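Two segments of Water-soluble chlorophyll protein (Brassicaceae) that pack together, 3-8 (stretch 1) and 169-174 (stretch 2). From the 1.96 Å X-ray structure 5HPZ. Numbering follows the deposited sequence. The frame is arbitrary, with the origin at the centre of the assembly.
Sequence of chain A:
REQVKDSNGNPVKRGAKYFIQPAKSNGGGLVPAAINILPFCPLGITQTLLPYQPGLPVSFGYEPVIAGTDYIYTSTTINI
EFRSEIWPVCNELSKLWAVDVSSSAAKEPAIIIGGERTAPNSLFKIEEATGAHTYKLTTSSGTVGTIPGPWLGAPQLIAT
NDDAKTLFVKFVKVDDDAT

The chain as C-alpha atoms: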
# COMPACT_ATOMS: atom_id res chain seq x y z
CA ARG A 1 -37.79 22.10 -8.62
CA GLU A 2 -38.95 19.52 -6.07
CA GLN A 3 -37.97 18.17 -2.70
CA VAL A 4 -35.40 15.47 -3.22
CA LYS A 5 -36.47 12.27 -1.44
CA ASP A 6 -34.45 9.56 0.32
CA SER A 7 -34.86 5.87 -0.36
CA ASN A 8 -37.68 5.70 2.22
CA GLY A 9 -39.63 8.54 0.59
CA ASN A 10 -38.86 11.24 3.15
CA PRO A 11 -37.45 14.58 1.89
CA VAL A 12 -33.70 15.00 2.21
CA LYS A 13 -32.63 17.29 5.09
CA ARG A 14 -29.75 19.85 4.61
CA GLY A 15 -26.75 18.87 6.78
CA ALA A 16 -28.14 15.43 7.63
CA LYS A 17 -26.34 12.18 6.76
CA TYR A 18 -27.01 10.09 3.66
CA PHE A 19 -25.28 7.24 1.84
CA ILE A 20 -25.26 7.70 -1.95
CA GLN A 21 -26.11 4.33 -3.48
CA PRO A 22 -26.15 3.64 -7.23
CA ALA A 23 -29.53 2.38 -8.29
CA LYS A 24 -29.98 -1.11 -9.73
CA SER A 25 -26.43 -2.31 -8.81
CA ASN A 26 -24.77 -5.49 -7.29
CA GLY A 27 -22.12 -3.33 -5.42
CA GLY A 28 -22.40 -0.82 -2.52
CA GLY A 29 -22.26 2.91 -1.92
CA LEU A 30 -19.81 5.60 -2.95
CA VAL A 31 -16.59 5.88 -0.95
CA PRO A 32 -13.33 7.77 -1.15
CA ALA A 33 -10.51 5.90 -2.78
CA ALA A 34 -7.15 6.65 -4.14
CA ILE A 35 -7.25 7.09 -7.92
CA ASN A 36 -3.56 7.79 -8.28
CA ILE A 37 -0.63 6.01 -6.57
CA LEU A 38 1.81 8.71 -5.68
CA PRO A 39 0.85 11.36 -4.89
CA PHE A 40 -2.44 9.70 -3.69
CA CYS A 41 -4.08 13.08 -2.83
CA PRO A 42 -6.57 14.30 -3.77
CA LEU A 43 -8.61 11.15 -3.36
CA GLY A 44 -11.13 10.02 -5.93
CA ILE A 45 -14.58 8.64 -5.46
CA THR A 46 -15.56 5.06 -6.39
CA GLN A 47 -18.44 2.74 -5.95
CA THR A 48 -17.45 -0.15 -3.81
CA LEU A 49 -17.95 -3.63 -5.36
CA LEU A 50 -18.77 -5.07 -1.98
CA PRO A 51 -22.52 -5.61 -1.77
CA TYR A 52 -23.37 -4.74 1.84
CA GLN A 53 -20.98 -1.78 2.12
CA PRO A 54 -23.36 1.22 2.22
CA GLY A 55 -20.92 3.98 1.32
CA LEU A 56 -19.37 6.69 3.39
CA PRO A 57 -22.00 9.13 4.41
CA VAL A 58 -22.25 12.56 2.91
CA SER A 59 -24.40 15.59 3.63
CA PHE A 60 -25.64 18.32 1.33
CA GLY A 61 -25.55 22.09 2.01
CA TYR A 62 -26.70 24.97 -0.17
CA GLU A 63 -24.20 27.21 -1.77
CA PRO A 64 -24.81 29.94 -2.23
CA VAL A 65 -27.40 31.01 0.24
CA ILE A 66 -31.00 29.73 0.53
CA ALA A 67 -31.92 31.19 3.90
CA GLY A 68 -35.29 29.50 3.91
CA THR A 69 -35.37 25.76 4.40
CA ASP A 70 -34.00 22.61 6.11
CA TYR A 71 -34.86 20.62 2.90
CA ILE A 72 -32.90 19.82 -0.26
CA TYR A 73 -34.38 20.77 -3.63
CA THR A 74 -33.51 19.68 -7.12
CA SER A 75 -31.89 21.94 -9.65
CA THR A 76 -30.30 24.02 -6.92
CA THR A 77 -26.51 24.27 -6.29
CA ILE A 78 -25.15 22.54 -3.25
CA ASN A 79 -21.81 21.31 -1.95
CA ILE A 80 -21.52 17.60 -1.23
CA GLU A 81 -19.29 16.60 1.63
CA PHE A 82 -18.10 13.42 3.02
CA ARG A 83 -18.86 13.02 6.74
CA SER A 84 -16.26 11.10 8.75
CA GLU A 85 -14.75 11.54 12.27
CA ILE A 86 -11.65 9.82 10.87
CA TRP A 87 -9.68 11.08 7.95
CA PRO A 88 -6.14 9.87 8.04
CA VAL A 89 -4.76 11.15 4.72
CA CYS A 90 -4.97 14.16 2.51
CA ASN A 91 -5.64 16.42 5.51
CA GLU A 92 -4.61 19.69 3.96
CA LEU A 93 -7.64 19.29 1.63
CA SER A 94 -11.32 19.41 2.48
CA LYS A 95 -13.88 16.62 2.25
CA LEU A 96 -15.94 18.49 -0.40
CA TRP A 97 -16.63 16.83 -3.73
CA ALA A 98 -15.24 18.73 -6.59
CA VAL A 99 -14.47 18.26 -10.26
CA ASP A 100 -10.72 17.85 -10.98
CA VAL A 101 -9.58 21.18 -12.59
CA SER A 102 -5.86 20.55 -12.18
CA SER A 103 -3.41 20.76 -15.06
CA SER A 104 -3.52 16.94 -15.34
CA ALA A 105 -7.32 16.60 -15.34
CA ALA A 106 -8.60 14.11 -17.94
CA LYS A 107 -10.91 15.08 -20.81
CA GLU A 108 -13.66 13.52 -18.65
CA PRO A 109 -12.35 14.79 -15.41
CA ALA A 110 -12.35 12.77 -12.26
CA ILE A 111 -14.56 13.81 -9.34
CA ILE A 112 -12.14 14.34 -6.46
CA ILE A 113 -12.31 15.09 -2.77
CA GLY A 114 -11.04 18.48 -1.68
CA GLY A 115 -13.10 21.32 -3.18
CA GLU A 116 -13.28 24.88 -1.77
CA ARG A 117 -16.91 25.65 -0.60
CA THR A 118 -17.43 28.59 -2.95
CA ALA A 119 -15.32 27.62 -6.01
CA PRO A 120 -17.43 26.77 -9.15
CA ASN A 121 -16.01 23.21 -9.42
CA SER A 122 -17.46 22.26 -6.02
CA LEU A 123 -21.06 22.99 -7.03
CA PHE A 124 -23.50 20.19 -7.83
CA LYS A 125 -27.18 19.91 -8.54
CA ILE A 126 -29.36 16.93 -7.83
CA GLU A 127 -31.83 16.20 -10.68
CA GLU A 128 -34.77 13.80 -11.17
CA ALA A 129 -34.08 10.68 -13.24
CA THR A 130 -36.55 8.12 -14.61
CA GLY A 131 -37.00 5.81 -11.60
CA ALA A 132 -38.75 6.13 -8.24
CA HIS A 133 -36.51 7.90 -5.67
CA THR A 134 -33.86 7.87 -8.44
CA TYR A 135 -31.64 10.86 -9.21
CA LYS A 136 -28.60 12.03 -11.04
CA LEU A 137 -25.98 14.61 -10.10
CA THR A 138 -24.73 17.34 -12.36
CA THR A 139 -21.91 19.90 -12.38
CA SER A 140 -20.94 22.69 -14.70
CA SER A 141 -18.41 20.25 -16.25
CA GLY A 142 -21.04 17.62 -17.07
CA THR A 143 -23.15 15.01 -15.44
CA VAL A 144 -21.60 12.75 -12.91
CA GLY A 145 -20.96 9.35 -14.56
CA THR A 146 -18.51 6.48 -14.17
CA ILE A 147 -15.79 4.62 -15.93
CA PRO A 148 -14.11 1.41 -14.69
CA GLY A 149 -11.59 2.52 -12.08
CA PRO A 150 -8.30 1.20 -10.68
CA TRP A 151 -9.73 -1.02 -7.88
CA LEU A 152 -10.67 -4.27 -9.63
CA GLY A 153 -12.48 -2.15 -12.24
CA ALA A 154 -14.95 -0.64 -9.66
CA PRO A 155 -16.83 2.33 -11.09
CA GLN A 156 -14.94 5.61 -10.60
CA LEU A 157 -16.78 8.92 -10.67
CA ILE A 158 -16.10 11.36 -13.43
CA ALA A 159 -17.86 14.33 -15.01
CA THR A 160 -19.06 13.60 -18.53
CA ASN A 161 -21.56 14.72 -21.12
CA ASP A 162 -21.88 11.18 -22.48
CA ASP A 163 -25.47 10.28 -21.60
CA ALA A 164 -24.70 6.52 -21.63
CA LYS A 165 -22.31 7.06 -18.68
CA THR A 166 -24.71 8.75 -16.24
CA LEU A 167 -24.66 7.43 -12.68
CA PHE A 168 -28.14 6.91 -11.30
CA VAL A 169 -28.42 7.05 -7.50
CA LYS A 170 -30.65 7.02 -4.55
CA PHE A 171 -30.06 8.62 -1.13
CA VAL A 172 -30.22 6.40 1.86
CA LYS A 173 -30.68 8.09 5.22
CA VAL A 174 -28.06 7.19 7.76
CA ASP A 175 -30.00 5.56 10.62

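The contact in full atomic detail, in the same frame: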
# COMPACT_ATOMS: atom_id res chain seq x y z
N GLN A 3 -38.68 18.78 -3.79
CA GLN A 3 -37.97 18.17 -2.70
C GLN A 3 -37.37 16.88 -3.18
O GLN A 3 -38.08 16.03 -3.72
CB GLN A 3 -38.91 17.87 -1.55
CG GLN A 3 -39.36 19.10 -0.76
CD GLN A 3 -40.18 18.65 0.39
OE1 GLN A 3 -41.08 17.82 0.22
NE2 GLN A 3 -39.84 19.10 1.59
N VAL A 4 -36.06 16.74 -2.98
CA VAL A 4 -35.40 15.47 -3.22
C VAL A 4 -35.80 14.55 -2.12
O VAL A 4 -35.86 14.98 -0.99
CB VAL A 4 -33.85 15.60 -3.15
CG1 VAL A 4 -33.22 14.19 -3.16
CG2 VAL A 4 -33.34 16.53 -4.26
N LYS A 5 -36.10 13.28 -2.45
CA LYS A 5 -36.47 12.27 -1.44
C LYS A 5 -35.45 11.13 -1.25
O LYS A 5 -34.88 10.64 -2.21
CB LYS A 5 -37.84 11.62 -1.81
N ASP A 6 -35.29 10.68 0.00
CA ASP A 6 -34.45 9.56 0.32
C ASP A 6 -35.12 8.25 -0.10
O ASP A 6 -36.22 8.26 -0.69
CB ASP A 6 -33.99 9.56 1.81
CG ASP A 6 -35.12 9.32 2.81
OD1 ASP A 6 -36.01 8.48 2.59
OD2 ASP A 6 -35.06 9.95 3.88
N SER A 7 -34.43 7.14 0.16
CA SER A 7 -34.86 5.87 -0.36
C SER A 7 -36.13 5.42 0.30
O SER A 7 -36.77 4.50 -0.20
CB SER A 7 -33.79 4.80 -0.18
OG SER A 7 -33.39 4.71 1.18
N ASN A 8 -36.45 6.02 1.46
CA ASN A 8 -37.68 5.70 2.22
C ASN A 8 -38.79 6.73 2.01
O ASN A 8 -39.75 6.78 2.79
CB ASN A 8 -37.38 5.59 3.73
CG ASN A 8 -36.70 4.27 4.11
OD1 ASN A 8 -36.97 3.21 3.52
ND2 ASN A 8 -35.81 4.32 5.12
N VAL A 169 -28.56 7.29 -8.94
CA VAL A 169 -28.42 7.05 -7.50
C VAL A 169 -29.69 7.22 -6.73
O VAL A 169 -30.60 7.88 -7.15
CB VAL A 169 -27.37 8.03 -6.85
CG1 VAL A 169 -26.04 7.89 -7.57
CG2 VAL A 169 -27.83 9.51 -6.94
N LYS A 170 -29.66 6.69 -5.53
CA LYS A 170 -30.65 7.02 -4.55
C LYS A 170 -29.91 7.39 -3.24
O LYS A 170 -28.69 7.09 -3.08
CB LYS A 170 -31.62 5.88 -4.42
CG LYS A 170 -30.99 4.57 -3.99
CD LYS A 170 -32.01 3.44 -4.04
CE LYS A 170 -31.82 2.46 -2.88
NZ LYS A 170 -30.42 2.04 -2.60
N PHE A 171 -30.62 8.08 -2.35
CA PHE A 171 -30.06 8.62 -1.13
C PHE A 171 -30.65 7.87 0.03
O PHE A 171 -31.88 7.79 0.20
CB PHE A 171 -30.40 10.09 -1.03
CG PHE A 171 -29.92 10.89 -2.21
CD1 PHE A 171 -28.56 11.09 -2.44
CD2 PHE A 171 -30.81 11.44 -3.11
CE1 PHE A 171 -28.13 11.82 -3.54
CE2 PHE A 171 -30.39 12.19 -4.21
CZ PHE A 171 -29.04 12.36 -4.43
N VAL A 172 -29.77 7.31 0.84
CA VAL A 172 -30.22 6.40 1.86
C VAL A 172 -29.83 7.02 3.18
O VAL A 172 -28.62 7.17 3.48
CB VAL A 172 -29.57 5.05 1.68
CG1 VAL A 172 -29.91 4.11 2.83
CG2 VAL A 172 -30.00 4.48 0.33
N LYS A 173 -30.85 7.39 3.95
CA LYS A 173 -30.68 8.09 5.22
C LYS A 173 -29.85 7.26 6.15
O LYS A 173 -30.08 6.05 6.29
CB LYS A 173 -32.04 8.31 5.88
CG LYS A 173 -32.00 8.89 7.28
CD LYS A 173 -32.11 10.39 7.26
CE LYS A 173 -32.19 11.00 8.66
NZ LYS A 173 -31.97 12.46 8.47
N VAL A 174 -28.87 7.89 6.79
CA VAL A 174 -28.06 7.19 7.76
C VAL A 174 -28.86 7.10 9.05
O VAL A 174 -29.25 8.13 9.60
CB VAL A 174 -26.70 7.90 7.96
CG1 VAL A 174 -25.96 7.31 9.12
CG2 VAL A 174 -25.84 7.81 6.69

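The two stretches meet at a steep angle: the CA 4 to 7 and CA 170 to 173 vectors lie 80° apart, and the contact buries 298 Å², both sides summed. The CA atoms of D6 and F171 approach to 4.7 Å, and around this pair the interactions are organised.

One hydrogen bond joins the backbones, from S7 N to F171 O. S7 N lies 2.6 Å from F171 O, a short separation, but the N-H...O angle of 127° makes the bond weak. The same carbonyl oxygen, F171 O, lies 3.1 Å from D6 CA, so the two main chains are pressed closely together here.

F171 adopts chi1 -58° (m) and chi2 -68°. Its CA-to-CB bond points sideways, and with this rotamer the ring lies beside V4, F171 CE2 being 3.6 Å from V4 CG1. V4, whose CA-to-CB bond points toward the strand, reaches the ring with chi1 at 170° (t); the approach is oblique. K5 O lies at the ring edge, 4.2 Å from F171 CD2, and has no hydrogen-bonding partner in the model. The K5 CA-to-CB bond points away, and nothing beyond CB is modelled.

With chi1 67° (p) and chi2 41°, D6 OD1 lies 2.7 Å from N8 N in a hydrogen bond with an N-H...O angle of 136°. The carboxylate thus bonds to the backbone two residues on in its own stretch. Its other oxygen, D6 OD2, is 4.0 Å from K173 CB, but no salt bridge follows: the lysine chain leads away, and K173 NZ ends 6.1 Å from D6 OD2, beyond salt-bridge range.

The S7 CA-to-CB bond points toward the strand. With chi1 54° (p), S7 OG sits 3.5 Å from V172 CG2, a van der Waals approach, while S7 CB lies 4.1 Å from K170 CE. The K170 amine is hydrogen-bonded elsewhere in the structure.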